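Local coordinates for protein transcriptional regulator, MarR family (Bacillus cereus, PDB 4XRF) that probably binds DNA as a winged helix-turn-helix transcription factor of the MarR family and so regulates transcription, at the interface of chains A and B. Coordinates in Å, arbitrary orientation; residue numbers count along the deposited sequence, not the author numbering. Chains: chain A/B, Transcriptional regulator, MarR family.

Contact 1: the interface of chains A and B. Residues chain A 56-58, 131-132, 135; chain B 6, 9-10, 13-14.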
ATOM      1  N   LYS A  56     -20.538  -5.538  16.106  1.00 39.47           N
ATOM      2  CA  LYS A  56     -20.308  -6.660  15.186  1.00 39.64           C
ATOM      3  C   LYS A  56     -18.963  -6.585  14.454  1.00 39.20           C
ATOM      4  O   LYS A  56     -18.405  -7.634  14.085  1.00 39.49           O
ATOM      5  CB  LYS A  56     -21.463  -6.816  14.205  1.00 39.40           C
ATOM      6  CG  LYS A  56     -22.721  -7.412  14.824  1.00 40.93           C
ATOM      7  CD  LYS A  56     -23.926  -7.166  13.917  1.00 40.99           C
ATOM      8  CE  LYS A  56     -25.219  -7.728  14.500  1.00 43.00           C
ATOM      9  NZ  LYS A  56     -25.267  -9.213  14.437  1.00 44.98           N
ATOM     10  N   MET A  57     -18.437  -5.367  14.273  1.00 38.99           N
ATOM     11  CA  MET A  57     -17.138  -5.144  13.563  1.00 39.80           C
ATOM     12  C   MET A  57     -15.955  -5.038  14.539  1.00 40.46           C
ATOM     13  O   MET A  57     -14.794  -4.921  14.118  1.00 39.81           O
ATOM     14  CB  MET A  57     -17.166  -3.854  12.720  1.00 40.05           C
ATOM     15  CG  MET A  57     -18.293  -3.704  11.705  1.00 40.48           C
ATOM     16  SD  MET A  57     -18.209  -4.851  10.324  1.00 43.42           S
ATOM     17  CE  MET A  57     -16.722  -4.348   9.460  1.00 41.73           C
ATOM     18  N   TYR A  58     -16.267  -5.016  15.841  1.00 41.00           N
ATOM     19  CA  TYR A  58     -15.259  -4.918  16.897  1.00 42.53           C
ATOM     20  C   TYR A  58     -14.499  -3.588  16.900  1.00 42.76           C
ATOM     21  O   TYR A  58     -13.356  -3.509  17.359  1.00 44.26           O
ATOM     22  CB  TYR A  58     -14.323  -6.143  16.872  1.00 43.26           C
ATOM     23  CG  TYR A  58     -15.079  -7.412  17.194  1.00 44.10           C
ATOM     24  CD1 TYR A  58     -15.701  -8.149  16.187  1.00 43.43           C
ATOM     25  CD2 TYR A  58     -15.234  -7.841  18.518  1.00 45.77           C
ATOM     26  CE1 TYR A  58     -16.424  -9.294  16.481  1.00 44.61           C
ATOM     27  CE2 TYR A  58     -15.949  -8.990  18.821  1.00 46.97           C
ATOM     28  CZ  TYR A  58     -16.535  -9.713  17.786  1.00 46.52           C
ATOM     29  OH  TYR A  58     -17.249 -10.856  18.070  1.00 48.52           O
ATOM     30  N   PHE A 131      -8.625 -12.818  15.032  1.00 35.65           N
ATOM     31  CA  PHE A 131      -8.718 -11.506  14.397  1.00 35.41           C
ATOM     32  C   PHE A 131      -9.648 -10.566  15.173  1.00 36.01           C
ATOM     33  O   PHE A 131      -9.375  -9.375  15.292  1.00 35.48           O
ATOM     34  CB  PHE A 131      -9.195 -11.631  12.943  1.00 34.17           C
ATOM     35  CG  PHE A 131      -8.113 -11.996  11.970  1.00 33.96           C
ATOM     36  CD1 PHE A 131      -6.855 -12.395  12.402  1.00 34.06           C
ATOM     37  CD2 PHE A 131      -8.370 -11.977  10.605  1.00 33.35           C
ATOM     38  CE1 PHE A 131      -5.870 -12.755  11.497  1.00 33.67           C
ATOM     39  CE2 PHE A 131      -7.394 -12.331   9.695  1.00 33.24           C
ATOM     40  CZ  PHE A 131      -6.137 -12.717  10.136  1.00 33.61           C
ATOM     41  N   GLU A 132     -10.754 -11.103  15.675  1.00 37.39           N
ATOM     42  CA  GLU A 132     -11.683 -10.313  16.478  1.00 39.25           C
ATOM     43  C   GLU A 132     -10.983  -9.869  17.770  1.00 40.26           C
ATOM     44  O   GLU A 132     -11.119  -8.722  18.204  1.00 39.85           O
ATOM     45  CB  GLU A 132     -12.960 -11.110  16.783  1.00 40.88           C
ATOM     46  CG  GLU A 132     -13.885 -11.267  15.580  1.00 41.37           C
ATOM     47  CD  GLU A 132     -15.039 -12.237  15.817  1.00 43.73           C
ATOM     48  OE1 GLU A 132     -15.040 -12.958  16.834  1.00 45.08           O
ATOM     49  OE2 GLU A 132     -15.962 -12.278  14.972  1.00 45.18           O
ATOM     50  N   GLU A 135      -8.421  -7.162  16.724  1.00 40.09           N
ATOM     51  CA  GLU A 135      -9.161  -5.922  16.494  1.00 42.08           C
ATOM     52  C   GLU A 135      -9.568  -5.228  17.794  1.00 42.44           C
ATOM     53  O   GLU A 135      -9.445  -4.001  17.914  1.00 42.47           O
ATOM     54  CB  GLU A 135     -10.388  -6.141  15.605  1.00 42.94           C
ATOM     55  CG  GLU A 135     -11.068  -4.838  15.199  1.00 46.12           C
ATOM     56  CD  GLU A 135     -10.240  -4.011  14.223  1.00 48.45           C
ATOM     57  OE1 GLU A 135      -9.141  -3.532  14.594  1.00 50.91           O
ATOM     58  OE2 GLU A 135     -10.692  -3.827  13.076  1.00 48.53           O
TER
ATOM     59  N   LYS B   6     -16.284 -11.982   6.866  1.00 36.91           N
ATOM     60  CA  LYS B   6     -15.959 -11.376   8.147  1.00 35.74           C
ATOM     61  C   LYS B   6     -14.451 -11.360   8.400  1.00 34.20           C
ATOM     62  O   LYS B   6     -13.900 -10.326   8.749  1.00 32.95           O
ATOM     63  CB  LYS B   6     -16.708 -12.033   9.313  1.00 36.48           C
ATOM     64  CG  LYS B   6     -16.652 -11.172  10.572  1.00 36.63           C
ATOM     65  CD  LYS B   6     -17.692 -11.571  11.614  1.00 38.02           C
ATOM     66  CE  LYS B   6     -17.736 -10.506  12.704  1.00 38.41           C
ATOM     67  NZ  LYS B   6     -18.988 -10.493  13.530  1.00 40.15           N
ATOM     68  N   ALA B   9     -12.954  -8.658   6.344  1.00 33.29           N
ATOM     69  CA  ALA B   9     -13.289  -7.332   6.865  1.00 33.72           C
ATOM     70  C   ALA B   9     -12.311  -6.962   7.985  1.00 33.50           C
ATOM     71  O   ALA B   9     -11.755  -5.853   7.999  1.00 33.15           O
ATOM     72  CB  ALA B   9     -14.728  -7.279   7.373  1.00 33.82           C
ATOM     73  N   LEU B  10     -12.096  -7.907   8.902  1.00 33.75           N
ATOM     74  CA  LEU B  10     -11.188  -7.717  10.043  1.00 33.79           C
ATOM     75  C   LEU B  10      -9.720  -7.610   9.610  1.00 33.72           C
ATOM     76  O   LEU B  10      -8.991  -6.743  10.118  1.00 33.56           O
ATOM     77  CB  LEU B  10     -11.359  -8.865  11.033  1.00 33.90           C
ATOM     78  CG  LEU B  10     -12.643  -8.831  11.862  1.00 34.82           C
ATOM     79  CD1 LEU B  10     -12.932 -10.212  12.401  1.00 35.34           C
ATOM     80  CD2 LEU B  10     -12.500  -7.852  13.003  1.00 35.05           C
ATOM     81  N   SER B  13      -9.017  -4.164   8.190  1.00 36.78           N
ATOM     82  CA  SER B  13      -8.893  -3.118   9.203  1.00 37.97           C
ATOM     83  C   SER B  13      -7.634  -3.261  10.040  1.00 37.44           C
ATOM     84  O   SER B  13      -6.957  -2.269  10.307  1.00 37.65           O
ATOM     85  CB  SER B  13     -10.117  -3.066  10.121  1.00 38.72           C
ATOM     86  OG  SER B  13     -11.276  -2.792   9.361  1.00 39.96           O
ATOM     87  N   ILE B  14      -7.350  -4.482  10.473  1.00 37.17           N
ATOM     88  CA  ILE B  14      -6.119  -4.779  11.202  1.00 38.37           C
ATOM     89  C   ILE B  14      -4.909  -4.463  10.321  1.00 39.20           C
ATOM     90  O   ILE B  14      -3.952  -3.829  10.774  1.00 40.42           O
ATOM     91  CB  ILE B  14      -6.070  -6.259  11.657  1.00 37.93           C
ATOM     92  CG1 ILE B  14      -7.115  -6.514  12.748  1.00 37.86           C
ATOM     93  CG2 ILE B  14      -4.689  -6.653  12.160  1.00 37.28           C
ATOM     94  CD1 ILE B  14      -7.464  -7.982  12.910  1.00 38.44           C
TER

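Contact 2: the interface of chains A and B. Residues chain A 36-37, 40, 105, 108, 112; chain B 1, 4-5.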
ATOM      1  N   PHE A  36     -18.336  -4.074   2.555  1.00 29.85           N
ATOM      2  CA  PHE A  36     -19.081  -5.232   2.073  1.00 31.11           C
ATOM      3  C   PHE A  36     -19.716  -5.968   3.252  1.00 31.51           C
ATOM      4  O   PHE A  36     -20.898  -6.291   3.211  1.00 32.11           O
ATOM      5  CB  PHE A  36     -18.182  -6.177   1.248  1.00 31.59           C
ATOM      6  CG  PHE A  36     -18.874  -7.437   0.783  1.00 33.41           C
ATOM      7  CD1 PHE A  36     -20.127  -7.394   0.165  1.00 33.99           C
ATOM      8  CD2 PHE A  36     -18.239  -8.670   0.891  1.00 34.57           C
ATOM      9  CE1 PHE A  36     -20.750  -8.553  -0.275  1.00 35.22           C
ATOM     10  CE2 PHE A  36     -18.851  -9.838   0.421  1.00 35.79           C
ATOM     11  CZ  PHE A  36     -20.121  -9.775  -0.144  1.00 36.08           C
ATOM     12  N   TYR A  37     -18.927  -6.224   4.295  1.00 31.30           N
ATOM     13  CA  TYR A  37     -19.438  -6.915   5.474  1.00 32.07           C
ATOM     14  C   TYR A  37     -20.543  -6.134   6.166  1.00 31.97           C
ATOM     15  O   TYR A  37     -21.531  -6.716   6.590  1.00 32.66           O
ATOM     16  CB  TYR A  37     -18.345  -7.279   6.488  1.00 32.67           C
ATOM     17  CG  TYR A  37     -18.862  -8.361   7.394  1.00 34.80           C
ATOM     18  CD1 TYR A  37     -19.048  -9.657   6.911  1.00 36.42           C
ATOM     19  CD2 TYR A  37     -19.235  -8.088   8.685  1.00 35.82           C
ATOM     20  CE1 TYR A  37     -19.577 -10.653   7.726  1.00 38.09           C
ATOM     21  CE2 TYR A  37     -19.749  -9.077   9.500  1.00 37.95           C
ATOM     22  CZ  TYR A  37     -19.917 -10.351   9.007  1.00 38.29           C
ATOM     23  OH  TYR A  37     -20.431 -11.334   9.823  1.00 40.46           O
ATOM     24  N   LYS A  40     -23.631  -6.798   4.207  1.00 33.26           N
ATOM     25  CA  LYS A  40     -24.116  -8.149   4.497  1.00 34.84           C
ATOM     26  C   LYS A  40     -24.872  -8.221   5.821  1.00 35.46           C
ATOM     27  O   LYS A  40     -25.892  -8.899   5.899  1.00 36.63           O
ATOM     28  CB  LYS A  40     -22.997  -9.189   4.513  1.00 35.18           C
ATOM     29  CG  LYS A  40     -22.380  -9.462   3.166  1.00 36.09           C
ATOM     30  CD  LYS A  40     -21.366 -10.602   3.252  1.00 37.35           C
ATOM     31  CE  LYS A  40     -22.025 -11.976   3.342  1.00 39.58           C
ATOM     32  NZ  LYS A  40     -20.992 -13.063   3.239  1.00 40.07           N
ATOM     33  N   MET A 105     -21.463 -10.310  -3.986  1.00 48.82           N
ATOM     34  CA  MET A 105     -21.485 -11.749  -3.746  1.00 53.17           C
ATOM     35  C   MET A 105     -20.910 -12.524  -4.937  1.00 53.46           C
ATOM     36  O   MET A 105     -19.993 -13.330  -4.780  1.00 52.77           O
ATOM     37  CB  MET A 105     -22.936 -12.180  -3.550  1.00 57.51           C
ATOM     38  CG  MET A 105     -23.171 -13.296  -2.562  1.00 63.01           C
ATOM     39  SD  MET A 105     -23.275 -12.595  -0.913  1.00 67.37           S
ATOM     40  CE  MET A 105     -21.690 -13.117  -0.272  1.00 63.42           C
ATOM     41  N   ARG A 108     -17.016 -11.753  -6.168  1.00 54.21           N
ATOM     42  CA  ARG A 108     -15.957 -11.902  -5.158  1.00 53.92           C
ATOM     43  C   ARG A 108     -14.679 -12.480  -5.766  1.00 52.86           C
ATOM     44  O   ARG A 108     -14.743 -13.285  -6.692  1.00 52.43           O
ATOM     45  CB  ARG A 108     -16.423 -12.789  -3.996  1.00 56.30           C
ATOM     46  CG  ARG A 108     -16.741 -14.231  -4.377  1.00 59.97           C
ATOM     47  CD  ARG A 108     -16.951 -15.107  -3.151  1.00 63.10           C
ATOM     48  NE  ARG A 108     -18.055 -14.653  -2.293  1.00 64.74           N
ATOM     49  CZ  ARG A 108     -17.904 -13.995  -1.144  1.00 65.71           C
ATOM     50  NH1 ARG A 108     -16.692 -13.690  -0.692  1.00 65.86           N
ATOM     51  NH2 ARG A 108     -18.969 -13.639  -0.438  1.00 65.23           N
ATOM     52  N   ILE A 112      -8.980 -15.662  -3.338  1.00 46.50           N
ATOM     53  CA  ILE A 112      -9.206 -15.637  -1.883  1.00 45.88           C
ATOM     54  C   ILE A 112     -10.107 -16.790  -1.452  1.00 47.22           C
ATOM     55  O   ILE A 112      -9.834 -17.441  -0.441  1.00 48.46           O
ATOM     56  CB  ILE A 112      -9.754 -14.282  -1.381  1.00 44.60           C
ATOM     57  CG1 ILE A 112      -8.694 -13.193  -1.543  1.00 43.69           C
ATOM     58  CG2 ILE A 112     -10.136 -14.362   0.103  1.00 44.72           C
ATOM     59  CD1 ILE A 112      -9.232 -11.784  -1.416  1.00 43.43           C
TER
ATOM     60  N   MET B   1     -16.616 -21.332   2.477  1.00 67.92           N
ATOM     61  CA  MET B   1     -17.187 -19.948   2.341  1.00 67.82           C
ATOM     62  C   MET B   1     -17.543 -19.248   3.660  1.00 62.85           C
ATOM     63  O   MET B   1     -17.364 -18.035   3.772  1.00 61.92           O
ATOM     64  CB  MET B   1     -18.410 -19.948   1.413  1.00 74.06           C
ATOM     65  CG  MET B   1     -18.492 -18.734   0.493  1.00 78.38           C
ATOM     66  SD  MET B   1     -17.280 -18.771  -0.861  1.00 84.33           S
ATOM     67  CE  MET B   1     -18.118 -19.777  -2.092  1.00 82.90           C
ATOM     68  N   ILE B   4     -15.615 -16.180   5.763  1.00 42.55           N
ATOM     69  CA  ILE B   4     -14.642 -15.570   4.843  1.00 42.00           C
ATOM     70  C   ILE B   4     -14.767 -14.042   4.750  1.00 40.06           C
ATOM     71  O   ILE B   4     -13.769 -13.331   4.848  1.00 38.84           O
ATOM     72  CB  ILE B   4     -14.672 -16.217   3.434  1.00 43.68           C
ATOM     73  CG1 ILE B   4     -14.107 -17.639   3.483  1.00 45.84           C
ATOM     74  CG2 ILE B   4     -13.825 -15.440   2.434  1.00 43.71           C
ATOM     75  CD1 ILE B   4     -13.072 -17.825   4.575  1.00 45.94           C
ATOM     76  N   ASP B   5     -15.985 -13.550   4.577  1.00 39.66           N
ATOM     77  CA  ASP B   5     -16.204 -12.117   4.422  1.00 38.88           C
ATOM     78  C   ASP B   5     -15.929 -11.372   5.738  1.00 37.61           C
ATOM     79  O   ASP B   5     -15.374 -10.271   5.732  1.00 36.91           O
ATOM     80  CB  ASP B   5     -17.604 -11.834   3.850  1.00 40.12           C
ATOM     81  CG  ASP B   5     -17.824 -12.491   2.460  1.00 41.87           C
ATOM     82  OD1 ASP B   5     -16.919 -12.452   1.588  1.00 41.90           O
ATOM     83  OD2 ASP B   5     -18.916 -13.052   2.229  1.00 43.32           O
TER

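Contact 1: the interface of chains A and B
B:Leu10 forms the tight centre of this part of the MarR-family dimer interface, where the N-terminal helix 4-29 of chain B crosses the C-terminal helix 121-139 of chain A. With its CG anti to the carbonyl carbon (chi1 -74°), the leucine spreads its two methyls over chain A: CD1 of B:Leu10 packs 3.5 Å from CG of A:Glu132, while its CD2 lies 3.8 Å from CB of A:Glu135. A forked aliphatic side chain suits this place, because it packs on the methylene stems of two glutamates one turn apart. One turn further along, B:Ile14 pushes its CD1 methyl to 3.4 Å from the backbone O of A:Phe131, and its side chain crosses that of A:Phe131 at about a right angle.

The other end of the patch is polar and looser. B:Lys6, extended beyond CG, stretches to the C-terminal end of helix 50-57, where its ammonium NZ donates a 3.0 Å hydrogen bond to the carbonyl O of A:Lys56, in the carbonyl plane and on a lone pair. A long, flexible chain can reach across to the neighbouring helix, and the carbonyls at a helix end would favour a positive charge. The carboxylate OE2 of A:Glu132 forms a longer salt bridge to NZ of B:Lys6, at 3.8 Å. A:Glu132 also lays its stem on A:Tyr58, with its CB 3.8 Å above the plane of the phenol ring, over its centre.

Contact 2: the interface of chains A and B
The start of the N-terminal helix 4-29 of chain B, an element of the MarR dimerisation region, docks here against helix 33-45 of chain A and the residue A:Arg108 between helices 95-106 and 110-116. B:Asp5 carries the contact. Its carboxylate meets the guanidinium of A:Arg108 tip to tip, the two planes only 21° apart, in a two-pronged, end-on pairing. NH1 of A:Arg108 donates to OD1 of B:Asp5 over 2.6 Å in a fairly straight bond. NH2 of A:Arg108 donates to OD2 of B:Asp5 over 2.7 Å. Both oxygens use their syn lone pairs, the geometry in which the two flat, opposite charges match best. A:Arg108 reaches this position from the crowded first torsion, with CG between the backbone N and the carbonyl carbon (chi1 64°), and a bend at chi3.

A:Lys40 approaches from helix 33-45, crossing the aspartate at about a right angle and bringing its ammonium to OD2 as a second salt bridge; the modelled separation is too short to be literal. Two cationic groups around one carboxylate would probably hold it ionised. A:Phe36 supplies an apolar flank: its ring, turned 75° from the carboxylate, offers an edge, with CE2 of A:Phe36 3.5 Å from OD1 of B:Asp5, which lies in the ring plane. A face of the A:Phe36 ring carries CD of A:Lys40, 3.7 Å above the plane and offset toward the rim, so the aromatic group helps position the lysine stem. The thioether methyl CE of A:Met105 sits at the edge of the A:Arg108 guanidinium, 3.7 Å from OD2 of B:Asp5.

The C-alpha centres of contact 1 and contact 2 lie about 13 Å apart, and both draw their chain B residues from helix 4-29, apart from B:Met1 just before it. B:Asp5 and B:Lys6 are sequence neighbours yet serve different contacts. On chain A, contact 1 joins helices 50-57 and 121-139, whereas contact 2 uses helix 33-45 and the region around helices 95-106 and 110-116. One helix thus ties several parts of its partner together. Two-fold symmetry repeats both contacts with the chains exchanged, consistent with the dimer typical of MarR regulators, in which such packing could influence how the DNA-binding lobes are set.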